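Beta-N-acetylglucosaminidase-like protein Glycoside hydrolase family 20 (Flavobacterium johnsoniae, PDB 6YHH) probably acts as a chitobiase, a beta-N-acetylhexosaminidase that releases N-acetylglucosamine from chitin oligosaccharides. Local coordinates at residues A[166-171]-A[217-222]; A[178-183]-A[211-216]. All coordinates share one frame; numbering follows the deposited sequence.

Both contacts lie in the family 20 catalytic domain, on one flank of its beta/alpha barrel. Their centres are about 11 Å apart, and both use helix 210-222. Contact 1 joins its C-terminal half to helix 160-172. Contact 2 joins its N-terminal half to strand 177-184. Along the chain the order is 166-171, 178-183, 211-216, 217-222, so both segments of contact 2 fall between those of contact 1. The two contacts also touch: Leu167 CD2 packs on Phe178 CB at 3.8 Å, and Leu167 CD1 lies by Ile216 CG2. Two successive barrel helices are thus packed on each other and on the strand that links them in sequence.

Contact 1: residues A[166-171]-A[217-222]; sequences NLDALA and VKYADE
Tyr219 and Leu167 bury the most surface in this contact. Leu167 reaches the Tyr219 ring with its CD1 methyl, 3.9 Å from Tyr219 CD1. Its CB follows alongside, 4.1 Å from both Tyr219 CD1 and Tyr219 CE1. The methyl approaches the ring obliquely. Leu167 also has Ala220 beside it. The two leucine methyls, CD1 and CD2, each stand 4.0 Å from Ala220 CB, so the fork of the side chain fits over the alanine. This is also where the backbones are nearest, with Leu167 CA 6.3 Å from Ala220 CA.

The segments belong to helices 160-172 and 210-222, two successive outer helices of the TIM barrel of the catalytic domain. They run nearly parallel, as successive barrel helices do. The axes of the two short segments cross at -18° and come within 9.9 Å.

A polar bond joins the helices next to the apolar patch. The Tyr219 ring stands with CG anti to the backbone N (chi1 -171°), which sends the hydroxyl across to helix 160-172. Tyr219 OH donates to Asp168 OD2 over a short 2.5 Å. The carboxylate oxygen receives it on its syn side, somewhat out of the carboxylate plane, and lies at the ring edge, near the ring plane. The two flat groups are steeply turned, with planes 71° apart. The other oxygen, Asp168 OD1, forms a salt bridge with Arg223 NE. Arg223 also makes a cation-pi contact with the Tyr219 ring and bonds to Tyr219 O through NH1.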
loop_
_atom_site.group_PDB
_atom_site.type_symbol
_atom_site.label_atom_id
_atom_site.label_comp_id
_atom_site.label_asym_id
_atom_site.label_seq_id
_atom_site.Cartn_x
_atom_site.Cartn_y
_atom_site.Cartn_z
ATOM N N ASN A 166 1.317 2.788 10.017
ATOM C CA ASN A 166 0.867 3.801 10.976
ATOM C C ASN A 166 1.770 3.857 12.234
ATOM O O ASN A 166 1.938 4.916 12.783
ATOM C CB ASN A 166 -0.614 3.615 11.259
ATOM C CG ASN A 166 -1.446 4.280 10.180
ATOM O OD1 ASN A 166 -1.786 3.671 9.093
ATOM N ND2 ASN A 166 -1.726 5.518 10.405
ATOM N N LEU A 167 2.309 2.729 12.663
ATOM C CA LEU A 167 3.280 2.731 13.732
ATOM C C LEU A 167 4.496 3.533 13.280
ATOM O O LEU A 167 5.046 4.335 14.070
ATOM C CB LEU A 167 3.684 1.286 14.100
ATOM C CG LEU A 167 2.603 0.585 14.896
ATOM C CD1 LEU A 167 2.838 -0.955 14.978
ATOM C CD2 LEU A 167 2.400 1.187 16.277
ATOM N N ASP A 168 4.947 3.391 12.016
ATOM C CA ASP A 168 6.058 4.248 11.548
ATOM C C ASP A 168 5.677 5.722 11.603
ATOM O O ASP A 168 6.527 6.558 11.967
ATOM C CB ASP A 168 6.478 3.857 10.135
ATOM C CG ASP A 168 7.209 2.502 10.103
ATOM O OD1 ASP A 168 8.261 2.420 10.789
ATOM O OD2 ASP A 168 6.773 1.615 9.412
ATOM N N ALA A 169 4.446 6.049 11.220
ATOM C CA ALA A 169 4.022 7.448 11.201
ATOM C C ALA A 169 4.014 8.009 12.665
ATOM O O ALA A 169 4.351 9.200 12.919
ATOM C CB ALA A 169 2.676 7.634 10.558
ATOM N N LEU A 170 3.526 7.196 13.586
ATOM C CA LEU A 170 3.479 7.582 15.031
ATOM C C LEU A 170 4.927 7.916 15.490
ATOM O O LEU A 170 5.156 8.985 16.012
ATOM C CB LEU A 170 2.920 6.491 15.943
ATOM C CG LEU A 170 1.402 6.282 15.862
ATOM C CD1 LEU A 170 0.980 5.319 16.964
ATOM C CD2 LEU A 170 0.512 7.441 15.773
ATOM N N ALA A 171 5.862 7.049 15.160
ATOM C CA ALA A 171 7.253 7.367 15.535
ATOM C C ALA A 171 7.752 8.623 14.899
ATOM O O ALA A 171 8.463 9.395 15.517
ATOM C CB ALA A 171 8.179 6.174 15.306
ATOM N N VAL A 217 3.564 -6.140 18.130
ATOM C CA VAL A 217 4.074 -5.632 19.440
ATOM C C VAL A 217 5.568 -5.369 19.282
ATOM O O VAL A 217 6.075 -4.344 19.680
ATOM C CB VAL A 217 3.760 -6.653 20.548
ATOM C CG1 VAL A 217 4.628 -6.433 21.766
ATOM C CG2 VAL A 217 2.282 -6.612 20.922
ATOM N N LYS A 218 6.299 -6.314 18.674
ATOM C CA LYS A 218 7.757 -6.150 18.468
ATOM C C LYS A 218 8.068 -4.990 17.574
ATOM O O LYS A 218 8.961 -4.196 17.874
ATOM C CB LYS A 218 8.378 -7.408 17.882
ATOM C CG LYS A 218 8.389 -8.578 18.797
ATOM C CD LYS A 218 9.165 -9.818 18.277
ATOM C CE LYS A 218 8.845 -11.072 19.043
ATOM N NZ LYS A 218 9.805 -12.184 18.723
ATOM N N TYR A 219 7.295 -4.849 16.493
ATOM C CA TYR A 219 7.513 -3.798 15.497
ATOM C C TYR A 219 7.340 -2.465 16.208
ATOM O O TYR A 219 8.120 -1.518 16.021
ATOM C CB TYR A 219 6.453 -3.958 14.388
ATOM C CG TYR A 219 6.616 -3.125 13.181
ATOM C CD1 TYR A 219 6.144 -1.845 13.122
ATOM C CD2 TYR A 219 7.241 -3.637 12.034
ATOM C CE1 TYR A 219 6.282 -1.085 11.967
ATOM C CE2 TYR A 219 7.412 -2.897 10.893
ATOM C CZ TYR A 219 6.900 -1.621 10.829
ATOM O OH TYR A 219 7.074 -0.858 9.666
ATOM N N ALA A 220 6.309 -2.379 17.025
ATOM C CA ALA A 220 6.019 -1.152 17.802
ATOM C C ALA A 220 7.171 -0.835 18.796
ATOM O O ALA A 220 7.605 0.286 18.960
ATOM C CB ALA A 220 4.704 -1.236 18.560
ATOM N N ASP A 221 7.599 -1.846 19.494
ATOM C CA ASP A 221 8.656 -1.764 20.568
ATOM C C ASP A 221 9.955 -1.284 19.947
ATOM O O ASP A 221 10.596 -0.359 20.478
ATOM C CB ASP A 221 8.780 -3.195 21.228
ATOM C CG ASP A 221 9.886 -3.293 22.250
ATOM O OD1 ASP A 221 10.968 -2.650 22.036
ATOM O OD2 ASP A 221 9.641 -4.082 23.207
ATOM N N GLU A 222 10.292 -1.802 18.780
ATOM C CA GLU A 222 11.438 -1.358 18.044
ATOM C C GLU A 222 11.368 0.130 17.742
ATOM O O GLU A 222 12.395 0.774 17.596
ATOM C CB GLU A 222 11.610 -2.164 16.731
ATOM C CG GLU A 222 12.104 -3.582 16.948
ATOM C CD GLU A 222 13.599 -3.650 17.228
ATOM O OE1 GLU A 222 14.366 -3.525 16.270
ATOM O OE2 GLU A 222 13.973 -3.745 18.414
#

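Contact 2: residues A[178-183]-A[211-216]; sequences FHWHLV and EEIRNI
Glu230 OE1 is gripped by His179 NE2 and His181 ND1, on the side of strand 177-184 away from helix 210-222; Trp180, between the two histidines in sequence, points the other way, to Ile213 and Ile216. No hydrogen bond crosses this contact; the join is apolar. The far end of the Trp180 six-membered ring points at helix 210-222. Its CH2 corner lies 3.7 Å from Ile216 CD1 and 3.8 Å from Ile216 CG2, so both branches of the isoleucine bear on one corner. The Ile216 side chain crosses the indole at about a right angle. One turn earlier, Ile213 brings CG1 to 4.1 Å from Trp180 CH2. The indole is extended toward the helix, with CG anti to the backbone N (chi1 -152°).

Its two faces are covered by residues of its own segment. Phe178 CE2 sits 3.6 Å above one face and Leu182 CD2 lies over the opposite one, both offset toward the rim.

Strand 177-184, helix 210-222 and strand 226-230 form a beta-alpha-beta crossover of the barrel, with the two strands paired in parallel. Near the start of the helix, Glu211 bonds to Thr209 of the second subunit. Ile227 of strand 226-230 touches both Trp180 and Ile216, while Val163 of helix 160-172 packs against Phe178 and Ile216.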
loop_
_atom_site.group_PDB
_atom_site.type_symbol
_atom_site.label_atom_id
_atom_site.label_comp_id
_atom_site.label_asym_id
_atom_site.label_seq_id
_atom_site.Cartn_x
_atom_site.Cartn_y
_atom_site.Cartn_z
ATOM N N PHE A 178 -0.020 3.220 20.942
ATOM C CA PHE A 178 -0.952 2.710 19.908
ATOM C C PHE A 178 -2.006 1.911 20.623
ATOM O O PHE A 178 -1.726 0.888 21.228
ATOM C CB PHE A 178 -0.199 1.868 18.950
ATOM C CG PHE A 178 -1.051 1.192 17.884
ATOM C CD1 PHE A 178 -1.565 1.922 16.814
ATOM C CD2 PHE A 178 -1.372 -0.135 17.962
ATOM C CE1 PHE A 178 -2.336 1.329 15.851
ATOM C CE2 PHE A 178 -2.153 -0.706 16.937
ATOM C CZ PHE A 178 -2.588 0.023 15.906
ATOM N N HIS A 179 -3.208 2.445 20.651
ATOM C CA HIS A 179 -4.333 1.812 21.320
ATOM C C HIS A 179 -5.132 1.057 20.229
ATOM O O HIS A 179 -5.621 1.600 19.257
ATOM C CB HIS A 179 -5.111 2.877 22.077
ATOM C CG HIS A 179 -6.480 2.515 22.554
ATOM N ND1 HIS A 179 -7.327 3.496 23.029
ATOM C CD2 HIS A 179 -7.181 1.339 22.633
ATOM C CE1 HIS A 179 -8.494 2.964 23.328
ATOM N NE2 HIS A 179 -8.431 1.664 23.112
ATOM N N TRP A 180 -5.275 -0.242 20.452
ATOM C CA TRP A 180 -5.817 -1.142 19.396
ATOM C C TRP A 180 -7.220 -1.606 19.835
ATOM O O TRP A 180 -7.393 -2.406 20.779
ATOM C CB TRP A 180 -4.849 -2.312 19.217
ATOM C CG TRP A 180 -4.781 -2.986 17.861
ATOM C CD1 TRP A 180 -5.495 -2.744 16.719
ATOM C CD2 TRP A 180 -3.833 -4.025 17.527
ATOM N NE1 TRP A 180 -5.046 -3.529 15.687
ATOM C CE2 TRP A 180 -4.011 -4.330 16.152
ATOM C CE3 TRP A 180 -2.845 -4.673 18.246
ATOM C CZ2 TRP A 180 -3.233 -5.275 15.506
ATOM C CZ3 TRP A 180 -2.098 -5.655 17.615
ATOM C CH2 TRP A 180 -2.298 -5.921 16.249
ATOM N N HIS A 181 -8.229 -1.059 19.174
ATOM C CA HIS A 181 -9.639 -1.336 19.487
ATOM C C HIS A 181 -10.035 -2.540 18.664
ATOM O O HIS A 181 -10.336 -2.404 17.462
ATOM C CB HIS A 181 -10.484 -0.051 19.219
ATOM C CG HIS A 181 -11.946 -0.171 19.573
ATOM N ND1 HIS A 181 -12.421 0.191 20.810
ATOM C CD2 HIS A 181 -13.032 -0.642 18.894
ATOM C CE1 HIS A 181 -13.706 -0.072 20.883
ATOM N NE2 HIS A 181 -14.112 -0.530 19.722
ATOM N N LEU A 182 -9.925 -3.722 19.308
ATOM C CA LEU A 182 -9.849 -4.987 18.652
ATOM C C LEU A 182 -11.166 -5.784 18.598
ATOM O O LEU A 182 -11.229 -6.840 17.959
ATOM C CB LEU A 182 -8.770 -5.845 19.331
ATOM C CG LEU A 182 -7.329 -5.467 19.072
ATOM C CD1 LEU A 182 -6.430 -6.003 20.168
ATOM C CD2 LEU A 182 -6.997 -6.074 17.753
ATOM N N VAL A 183 -12.222 -5.184 19.144
ATOM C CA VAL A 183 -13.527 -5.768 19.227
ATOM C C VAL A 183 -14.586 -4.677 19.310
ATOM O O VAL A 183 -14.378 -3.662 19.998
ATOM C CB VAL A 183 -13.681 -6.653 20.514
ATOM C CG1 VAL A 183 -15.038 -7.349 20.419
ATOM C CG2 VAL A 183 -12.458 -7.613 20.675
ATOM N N GLU A 211 0.430 -14.675 16.265
ATOM C CA GLU A 211 1.781 -14.447 15.863
ATOM C C GLU A 211 1.856 -13.013 15.245
ATOM O O GLU A 211 2.834 -12.317 15.511
ATOM C CB GLU A 211 2.263 -15.443 14.840
ATOM C CG GLU A 211 3.623 -15.084 14.244
ATOM C CD GLU A 211 3.941 -15.983 13.011
ATOM O OE1 GLU A 211 3.592 -15.522 11.860
ATOM O OE2 GLU A 211 4.495 -17.073 13.302
ATOM N N GLU A 212 0.837 -12.627 14.457
ATOM C CA GLU A 212 0.818 -11.272 13.931
ATOM C C GLU A 212 0.800 -10.246 15.039
ATOM O O GLU A 212 1.545 -9.264 15.007
ATOM C CB GLU A 212 -0.368 -11.088 12.963
ATOM C CG GLU A 212 -0.157 -11.763 11.609
ATOM C CD GLU A 212 -1.431 -11.874 10.787
ATOM O OE1 GLU A 212 -2.517 -11.553 11.334
ATOM O OE2 GLU A 212 -1.351 -12.299 9.619
ATOM N N ILE A 213 -0.002 -10.482 16.054
ATOM C CA ILE A 213 -0.053 -9.563 17.183
ATOM C C ILE A 213 1.323 -9.483 17.858
ATOM O O ILE A 213 1.813 -8.403 18.156
ATOM C CB ILE A 213 -1.154 -10.000 18.154
ATOM C CG1 ILE A 213 -2.530 -9.794 17.557
ATOM C CG2 ILE A 213 -1.026 -9.327 19.505
ATOM C CD1 ILE A 213 -3.670 -10.417 18.314
ATOM N N ARG A 214 1.940 -10.623 18.176
ATOM C CA ARG A 214 3.260 -10.600 18.779
ATOM C C ARG A 214 4.252 -9.874 17.918
ATOM O O ARG A 214 5.105 -9.111 18.440
ATOM C CB ARG A 214 3.767 -12.031 19.085
ATOM C CG ARG A 214 2.981 -12.779 20.124
ATOM C CD ARG A 214 3.711 -14.121 20.408
ATOM N NE ARG A 214 2.817 -15.017 21.157
ATOM C CZ ARG A 214 2.126 -16.028 20.615
ATOM N NH1 ARG A 214 2.264 -16.396 19.315
ATOM N NH2 ARG A 214 1.292 -16.709 21.390
ATOM N N ASN A 215 4.173 -10.036 16.608
ATOM C CA ASN A 215 5.143 -9.387 15.746
ATOM C C ASN A 215 4.839 -7.891 15.569
ATOM O O ASN A 215 5.795 -7.126 15.401
ATOM C CB ASN A 215 5.238 -10.096 14.402
ATOM C CG ASN A 215 5.951 -11.463 14.531
ATOM O OD1 ASN A 215 6.701 -11.658 15.487
ATOM N ND2 ASN A 215 5.824 -12.321 13.550
ATOM N N ILE A 216 3.550 -7.501 15.698
ATOM C CA ILE A 216 3.236 -6.053 15.701
ATOM C C ILE A 216 3.707 -5.445 16.997
ATOM O O ILE A 216 4.164 -4.314 17.039
ATOM C CB ILE A 216 1.755 -5.865 15.382
ATOM C CG1 ILE A 216 1.540 -6.060 13.870
ATOM C CG2 ILE A 216 1.240 -4.504 15.816
ATOM C CD1 ILE A 216 0.091 -6.279 13.436
#